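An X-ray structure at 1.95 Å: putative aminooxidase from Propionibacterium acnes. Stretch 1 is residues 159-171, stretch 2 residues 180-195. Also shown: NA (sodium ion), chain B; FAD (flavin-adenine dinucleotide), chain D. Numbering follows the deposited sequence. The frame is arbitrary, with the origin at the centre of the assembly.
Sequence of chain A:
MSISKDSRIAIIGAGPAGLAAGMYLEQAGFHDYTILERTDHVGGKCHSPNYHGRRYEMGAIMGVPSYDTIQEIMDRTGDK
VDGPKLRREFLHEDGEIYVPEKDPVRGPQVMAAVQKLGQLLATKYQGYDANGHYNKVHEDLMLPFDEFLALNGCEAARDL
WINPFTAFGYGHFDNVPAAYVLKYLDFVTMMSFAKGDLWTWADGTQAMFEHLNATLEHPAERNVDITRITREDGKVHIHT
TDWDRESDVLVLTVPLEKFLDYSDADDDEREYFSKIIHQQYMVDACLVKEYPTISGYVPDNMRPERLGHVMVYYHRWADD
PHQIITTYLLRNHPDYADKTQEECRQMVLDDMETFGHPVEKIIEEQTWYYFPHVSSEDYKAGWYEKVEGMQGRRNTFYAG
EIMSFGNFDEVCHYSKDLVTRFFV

Stretch 1 (159-171) DLWINPFTAFGYG
Stretch 2 180-195: YVLKYLDFVTMMSFAK

Stretch 1 begins in a helix that continues from earlier in the chain, passes through a turn and enters a weakly bonded helix at about 166-170, with a pi-type turn; stretch 2 has two helices, 180-184 and 187-195, broken at Leu 185 (phi/psi -87/69). CA atoms pair Leu 160 with Ala 194 (7.8 Å), Trp 161 with Met 190 (6.9 Å), Pro 164 with Phe 193 (7.4 Å) and Phe 165 with Val 181 (7.5 Å), an order without single direction. Together the stretches bury 728 Å², both sides summed.

Two hydrogen bonds cross this largely apolar contact, each satisfying a backbone carbonyl. At the helix break, Leu 185 O lies near the indole plane and accepts from Trp 161 NE1 (3.0 Å, 156°; chi1 -106°, chi2 -95°). Tyr 184 (chi1 t, chi2 33°) donates from OH to Pro 164 O (2.8 Å). Met 190 (t, p, chi3 -91°) covers one Trp 161 face, SD 3.6 Å from the five-membered and CG 3.6 Å from the six-membered ring centroid. Polarised C-H groups suit pi clouds: Pro 164 CB lies 3.8 Å from the Phe 193 ring centroid, and Phe 193 turns its edge toward the Phe 168 face (planes at 83°).

Asp 186 (chi1 p) caps the second helix: OD1 accepts from Thr 189 N (3.1 Å) and, very short, Thr 189 OG1 (2.4 Å). Sodium binds Lys 183 O (2.5 Å); its water 1 donates to Tyr 184 O (2.8 Å), water 2 to Asp 186 OD2 (2.6 Å).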

# COMPACT_ATOMS: atom_id res chain seq x y z
N ASP A 159 3.99 14.31 -14.25
CA ASP A 159 2.79 15.09 -13.94
C ASP A 159 1.53 14.22 -13.87
O ASP A 159 0.64 14.48 -13.07
CB ASP A 159 2.57 16.19 -14.99
CG ASP A 159 3.54 17.35 -14.85
OD1 ASP A 159 4.67 17.16 -14.31
OD2 ASP A 159 3.17 18.45 -15.26
N LEU A 160 1.46 13.20 -14.72
CA LEU A 160 0.34 12.25 -14.69
C LEU A 160 0.52 11.22 -13.56
O LEU A 160 -0.38 11.00 -12.77
CB LEU A 160 0.20 11.51 -16.03
CG LEU A 160 -1.05 10.63 -16.17
CD1 LEU A 160 -2.28 11.47 -16.37
CD2 LEU A 160 -0.92 9.65 -17.30
N TRP A 161 1.70 10.61 -13.50
CA TRP A 161 1.99 9.51 -12.56
C TRP A 161 2.00 9.92 -11.09
O TRP A 161 1.74 9.11 -10.21
CB TRP A 161 3.34 8.87 -12.92
CG TRP A 161 3.21 7.54 -13.58
CD1 TRP A 161 3.27 6.32 -12.97
CD2 TRP A 161 3.04 7.28 -14.98
NE1 TRP A 161 3.13 5.33 -13.89
CE2 TRP A 161 2.98 5.88 -15.14
CE3 TRP A 161 2.90 8.10 -16.11
CZ2 TRP A 161 2.81 5.28 -16.39
CZ3 TRP A 161 2.73 7.50 -17.34
CH2 TRP A 161 2.68 6.10 -17.47
N ILE A 162 2.28 11.19 -10.83
CA ILE A 162 2.53 11.64 -9.47
C ILE A 162 1.28 11.68 -8.60
O ILE A 162 1.35 11.41 -7.41
CB ILE A 162 3.23 13.01 -9.45
CG1 ILE A 162 3.87 13.26 -8.07
CG2 ILE A 162 2.27 14.12 -9.87
CD1 ILE A 162 4.72 14.51 -8.03
N ASN A 163 0.14 12.01 -9.19
CA ASN A 163 -1.08 12.25 -8.42
C ASN A 163 -1.62 11.00 -7.70
O ASN A 163 -1.96 11.07 -6.52
CB ASN A 163 -2.13 12.90 -9.32
CG ASN A 163 -1.65 14.20 -9.93
OD1 ASN A 163 -1.15 15.08 -9.21
ND2 ASN A 163 -1.79 14.34 -11.25
N PRO A 164 -1.69 9.84 -8.39
CA PRO A 164 -2.01 8.59 -7.68
C PRO A 164 -0.82 7.93 -6.98
O PRO A 164 -0.95 6.79 -6.51
CB PRO A 164 -2.50 7.67 -8.81
CG PRO A 164 -2.46 8.45 -10.04
CD PRO A 164 -1.53 9.58 -9.82
N PHE A 165 0.33 8.60 -6.94
CA PHE A 165 1.49 8.00 -6.31
C PHE A 165 1.91 8.73 -5.04
O PHE A 165 1.70 8.21 -3.94
CB PHE A 165 2.66 7.86 -7.28
CG PHE A 165 3.74 6.96 -6.75
CD1 PHE A 165 3.63 5.58 -6.87
CD2 PHE A 165 4.84 7.49 -6.07
CE1 PHE A 165 4.60 4.73 -6.36
CE2 PHE A 165 5.82 6.65 -5.56
CZ PHE A 165 5.71 5.27 -5.71
N THR A 166 2.47 9.93 -5.20
CA THR A 166 2.98 10.70 -4.08
C THR A 166 1.87 11.13 -3.11
O THR A 166 2.02 11.00 -1.89
CB THR A 166 3.77 11.93 -4.57
OG1 THR A 166 4.89 11.48 -5.36
CG2 THR A 166 4.28 12.77 -3.40
N ALA A 167 0.77 11.62 -3.65
CA ALA A 167 -0.41 12.00 -2.87
C ALA A 167 -0.99 10.81 -2.08
O ALA A 167 -1.50 10.99 -0.96
CB ALA A 167 -1.48 12.59 -3.79
N PHE A 168 -0.91 9.62 -2.68
CA PHE A 168 -1.35 8.35 -2.04
C PHE A 168 -0.29 7.83 -1.07
O PHE A 168 -0.38 6.70 -0.58
CB PHE A 168 -1.66 7.26 -3.09
CG PHE A 168 -3.00 7.41 -3.77
CD1 PHE A 168 -3.34 8.58 -4.41
CD2 PHE A 168 -3.89 6.35 -3.80
CE1 PHE A 168 -4.57 8.71 -5.05
CE2 PHE A 168 -5.11 6.45 -4.46
CZ PHE A 168 -5.45 7.65 -5.09
N GLY A 169 0.73 8.64 -0.80
CA GLY A 169 1.60 8.44 0.33
C GLY A 169 2.80 7.58 0.05
O GLY A 169 3.55 7.24 0.97
N TYR A 170 3.01 7.28 -1.22
CA TYR A 170 4.07 6.39 -1.64
C TYR A 170 5.43 7.08 -1.76
O TYR A 170 6.43 6.43 -2.03
CB TYR A 170 3.69 5.72 -2.95
CG TYR A 170 2.48 4.81 -2.83
CD1 TYR A 170 2.52 3.69 -1.98
CD2 TYR A 170 1.32 5.04 -3.56
CE1 TYR A 170 1.43 2.84 -1.85
CE2 TYR A 170 0.20 4.18 -3.44
CZ TYR A 170 0.27 3.08 -2.57
OH TYR A 170 -0.80 2.21 -2.43
N GLY A 171 5.47 8.39 -1.56
CA GLY A 171 6.75 9.09 -1.55
C GLY A 171 7.06 9.75 -2.86
O GLY A 171 6.18 9.93 -3.69
N TYR A 180 8.97 0.05 -8.17
CA TYR A 180 7.78 0.16 -7.33
C TYR A 180 6.68 0.89 -8.08
O TYR A 180 5.54 0.43 -8.13
CB TYR A 180 8.11 0.86 -6.01
CG TYR A 180 9.09 0.11 -5.16
CD1 TYR A 180 8.75 -1.12 -4.59
CD2 TYR A 180 10.36 0.62 -4.91
CE1 TYR A 180 9.65 -1.82 -3.80
CE2 TYR A 180 11.27 -0.07 -4.12
CZ TYR A 180 10.92 -1.29 -3.57
OH TYR A 180 11.84 -1.98 -2.77
N VAL A 181 7.03 2.01 -8.71
CA VAL A 181 6.02 2.90 -9.32
C VAL A 181 5.26 2.14 -10.39
O VAL A 181 4.02 2.15 -10.40
CB VAL A 181 6.66 4.16 -9.96
CG1 VAL A 181 5.57 5.04 -10.66
CG2 VAL A 181 7.48 4.96 -8.89
N LEU A 182 6.02 1.46 -11.26
CA LEU A 182 5.49 0.86 -12.48
C LEU A 182 4.85 -0.52 -12.28
O LEU A 182 4.11 -1.00 -13.15
CB LEU A 182 6.58 0.85 -13.56
CG LEU A 182 6.94 2.27 -14.04
CD1 LEU A 182 8.26 2.32 -14.80
CD2 LEU A 182 5.79 2.83 -14.90
N LYS A 183 5.10 -1.14 -11.12
CA LYS A 183 4.38 -2.36 -10.70
C LYS A 183 2.99 -2.03 -10.16
O LYS A 183 2.06 -2.82 -10.33
CB LYS A 183 5.20 -3.17 -9.67
CG LYS A 183 6.36 -3.92 -10.32
CD LYS A 183 7.19 -4.75 -9.34
CE LYS A 183 8.43 -5.29 -10.02
NZ LYS A 183 8.14 -6.13 -11.23
N TYR A 184 2.84 -0.88 -9.51
CA TYR A 184 1.54 -0.32 -9.14
C TYR A 184 0.91 0.40 -10.33
O TYR A 184 -0.07 -0.08 -10.93
CB TYR A 184 1.70 0.62 -7.93
CG TYR A 184 0.61 1.65 -7.68
CD1 TYR A 184 -0.73 1.39 -8.00
CD2 TYR A 184 0.91 2.88 -7.10
CE1 TYR A 184 -1.70 2.33 -7.79
CE2 TYR A 184 -0.06 3.82 -6.86
CZ TYR A 184 -1.37 3.54 -7.20
OH TYR A 184 -2.36 4.47 -6.98
N LEU A 185 1.48 1.54 -10.70
CA LEU A 185 0.98 2.28 -11.86
C LEU A 185 1.64 1.77 -13.13
O LEU A 185 2.45 2.45 -13.76
CB LEU A 185 1.20 3.79 -11.69
CG LEU A 185 0.33 4.47 -10.63
CD1 LEU A 185 0.89 5.84 -10.31
CD2 LEU A 185 -1.12 4.60 -11.08
N ASP A 186 1.29 0.55 -13.50
CA ASP A 186 1.66 0.05 -14.81
C ASP A 186 0.80 0.80 -15.82
O ASP A 186 -0.13 1.53 -15.43
CB ASP A 186 1.55 -1.47 -14.94
CG ASP A 186 0.15 -2.02 -14.68
OD1 ASP A 186 -0.79 -1.27 -14.35
OD2 ASP A 186 0.00 -3.25 -14.79
N PHE A 187 1.12 0.70 -17.09
CA PHE A 187 0.48 1.60 -18.04
C PHE A 187 -1.06 1.48 -18.00
O PHE A 187 -1.76 2.47 -18.08
CB PHE A 187 1.01 1.40 -19.46
CG PHE A 187 0.63 2.51 -20.39
CD1 PHE A 187 1.40 3.67 -20.45
CD2 PHE A 187 -0.50 2.41 -21.18
CE1 PHE A 187 1.04 4.70 -21.30
CE2 PHE A 187 -0.86 3.43 -22.03
CZ PHE A 187 -0.09 4.59 -22.09
N VAL A 188 -1.57 0.27 -17.85
CA VAL A 188 -3.02 0.06 -17.82
C VAL A 188 -3.67 0.67 -16.58
O VAL A 188 -4.78 1.20 -16.65
CB VAL A 188 -3.37 -1.43 -17.90
CG1 VAL A 188 -4.88 -1.64 -17.74
CG2 VAL A 188 -2.90 -1.99 -19.22
N THR A 189 -2.98 0.58 -15.45
CA THR A 189 -3.50 1.10 -14.20
C THR A 189 -3.48 2.62 -14.24
O THR A 189 -4.48 3.26 -13.90
CB THR A 189 -2.68 0.57 -13.00
OG1 THR A 189 -2.74 -0.87 -13.02
CG2 THR A 189 -3.22 1.07 -11.68
N MET A 190 -2.37 3.20 -14.68
CA MET A 190 -2.27 4.65 -14.86
C MET A 190 -3.44 5.16 -15.70
O MET A 190 -4.11 6.10 -15.32
CB MET A 190 -0.94 5.03 -15.51
CG MET A 190 -0.70 6.54 -15.67
SD MET A 190 -0.40 7.39 -14.11
CE MET A 190 -2.08 7.88 -13.67
N MET A 191 -3.69 4.50 -16.83
CA MET A 191 -4.81 4.89 -17.69
C MET A 191 -6.17 4.81 -16.99
O MET A 191 -7.00 5.72 -17.13
CB MET A 191 -4.81 4.04 -18.96
CG MET A 191 -3.61 4.29 -19.86
SD MET A 191 -3.37 6.02 -20.31
CE MET A 191 -2.16 6.52 -19.08
N SER A 192 -6.38 3.75 -16.21
CA SER A 192 -7.61 3.60 -15.42
C SER A 192 -7.80 4.74 -14.41
O SER A 192 -8.91 5.23 -14.21
CB SER A 192 -7.62 2.24 -14.70
OG SER A 192 -7.62 1.18 -15.64
N PHE A 193 -6.71 5.16 -13.78
CA PHE A 193 -6.74 6.38 -12.95
C PHE A 193 -7.06 7.61 -13.78
O PHE A 193 -7.86 8.43 -13.36
CB PHE A 193 -5.43 6.58 -12.18
CG PHE A 193 -5.46 6.01 -10.80
CD1 PHE A 193 -5.03 4.72 -10.55
CD2 PHE A 193 -5.96 6.77 -9.75
CE1 PHE A 193 -5.08 4.19 -9.28
CE2 PHE A 193 -6.01 6.26 -8.49
CZ PHE A 193 -5.57 4.97 -8.25
N ALA A 194 -6.44 7.72 -14.96
CA ALA A 194 -6.64 8.86 -15.86
C ALA A 194 -8.09 8.97 -16.30
O ALA A 194 -8.66 10.05 -16.34
CB ALA A 194 -5.74 8.73 -17.07
N LYS A 195 -8.68 7.84 -16.64
CA LYS A 195 -10.09 7.79 -17.02
C LYS A 195 -11.06 7.92 -15.83
O LYS A 195 -12.23 8.27 -16.01
CB LYS A 195 -10.35 6.46 -17.74
CG LYS A 195 -11.78 6.27 -18.22
CD LYS A 195 -11.89 5.08 -19.18
CE LYS A 195 -13.35 4.75 -19.55
NZ LYS A 195 -14.23 4.49 -18.35
NA NA B . 0.61 -4.76 -10.97
PA FAD D . -1.30 -4.26 6.43
O1A FAD D . -2.52 -3.80 5.68
O2A FAD D . -0.49 -3.19 7.13
O5B FAD D . -1.76 -5.29 7.57
C5B FAD D . -0.75 -5.88 8.35
C4B FAD D . -1.36 -6.64 9.51
O4B FAD D . -0.33 -7.25 10.25
C3B FAD D . -2.15 -5.71 10.44
O3B FAD D . -3.45 -6.21 10.62
C2B FAD D . -1.32 -5.69 11.70
O2B FAD D . -2.10 -5.42 12.87
C1B FAD D . -0.60 -7.05 11.62
N9A FAD D . 0.62 -7.03 12.44
C8A FAD D . 1.66 -6.12 12.39
N7A FAD D . 2.58 -6.45 13.34
C5A FAD D . 2.14 -7.56 14.00
C6A FAD D . 2.66 -8.33 15.06
N6A FAD D . 3.99 -8.22 15.37
N1A FAD D . 1.95 -9.45 15.48
C2A FAD D . 0.73 -9.79 14.92
N3A FAD D . 0.23 -9.02 13.88
C4A FAD D . 0.90 -7.93 13.44
N1 FAD D . -4.14 0.12 -1.41
C2 FAD D . -4.70 0.02 -2.67
O2 FAD D . -4.65 -1.05 -3.27
N3 FAD D . -5.28 1.13 -3.25
C4 FAD D . -5.34 2.32 -2.57
O4 FAD D . -5.88 3.29 -3.12
C4X FAD D . -4.79 2.43 -1.29
N5 FAD D . -4.80 3.62 -0.58
C5X FAD D . -4.41 3.69 0.74
C6 FAD D . -4.58 4.86 1.47
C7 FAD D . -4.21 4.91 2.81
C7M FAD D . -4.42 6.19 3.57
C8 FAD D . -3.68 3.78 3.42
C8M FAD D . -3.26 3.77 4.86
C9 FAD D . -3.51 2.61 2.68
C9A FAD D . -3.87 2.55 1.34
N10 FAD D . -3.69 1.38 0.57
C10 FAD D . -4.21 1.30 -0.71
C1' FAD D . -2.68 0.36 0.95
C2' FAD D . -3.33 -0.91 1.50
O2' FAD D . -4.31 -0.62 2.48
C3' FAD D . -2.22 -1.78 2.07
O3' FAD D . -1.18 -1.92 1.09
C4' FAD D . -2.75 -3.13 2.50
O4' FAD D . -3.58 -3.02 3.65
C5' FAD D . -1.57 -4.06 2.74
O5' FAD D . -2.00 -5.21 3.43
P FAD D . -0.93 -6.07 4.29
O1P FAD D . -1.63 -7.22 4.99
O2P FAD D . 0.14 -6.53 3.37
O3P FAD D . -0.36 -5.08 5.42
O HOH W 1 -0.72 -2.84 -11.17
O HOH W 2 1.34 -4.36 -12.92
O HOH W 3 2.49 -6.15 -10.40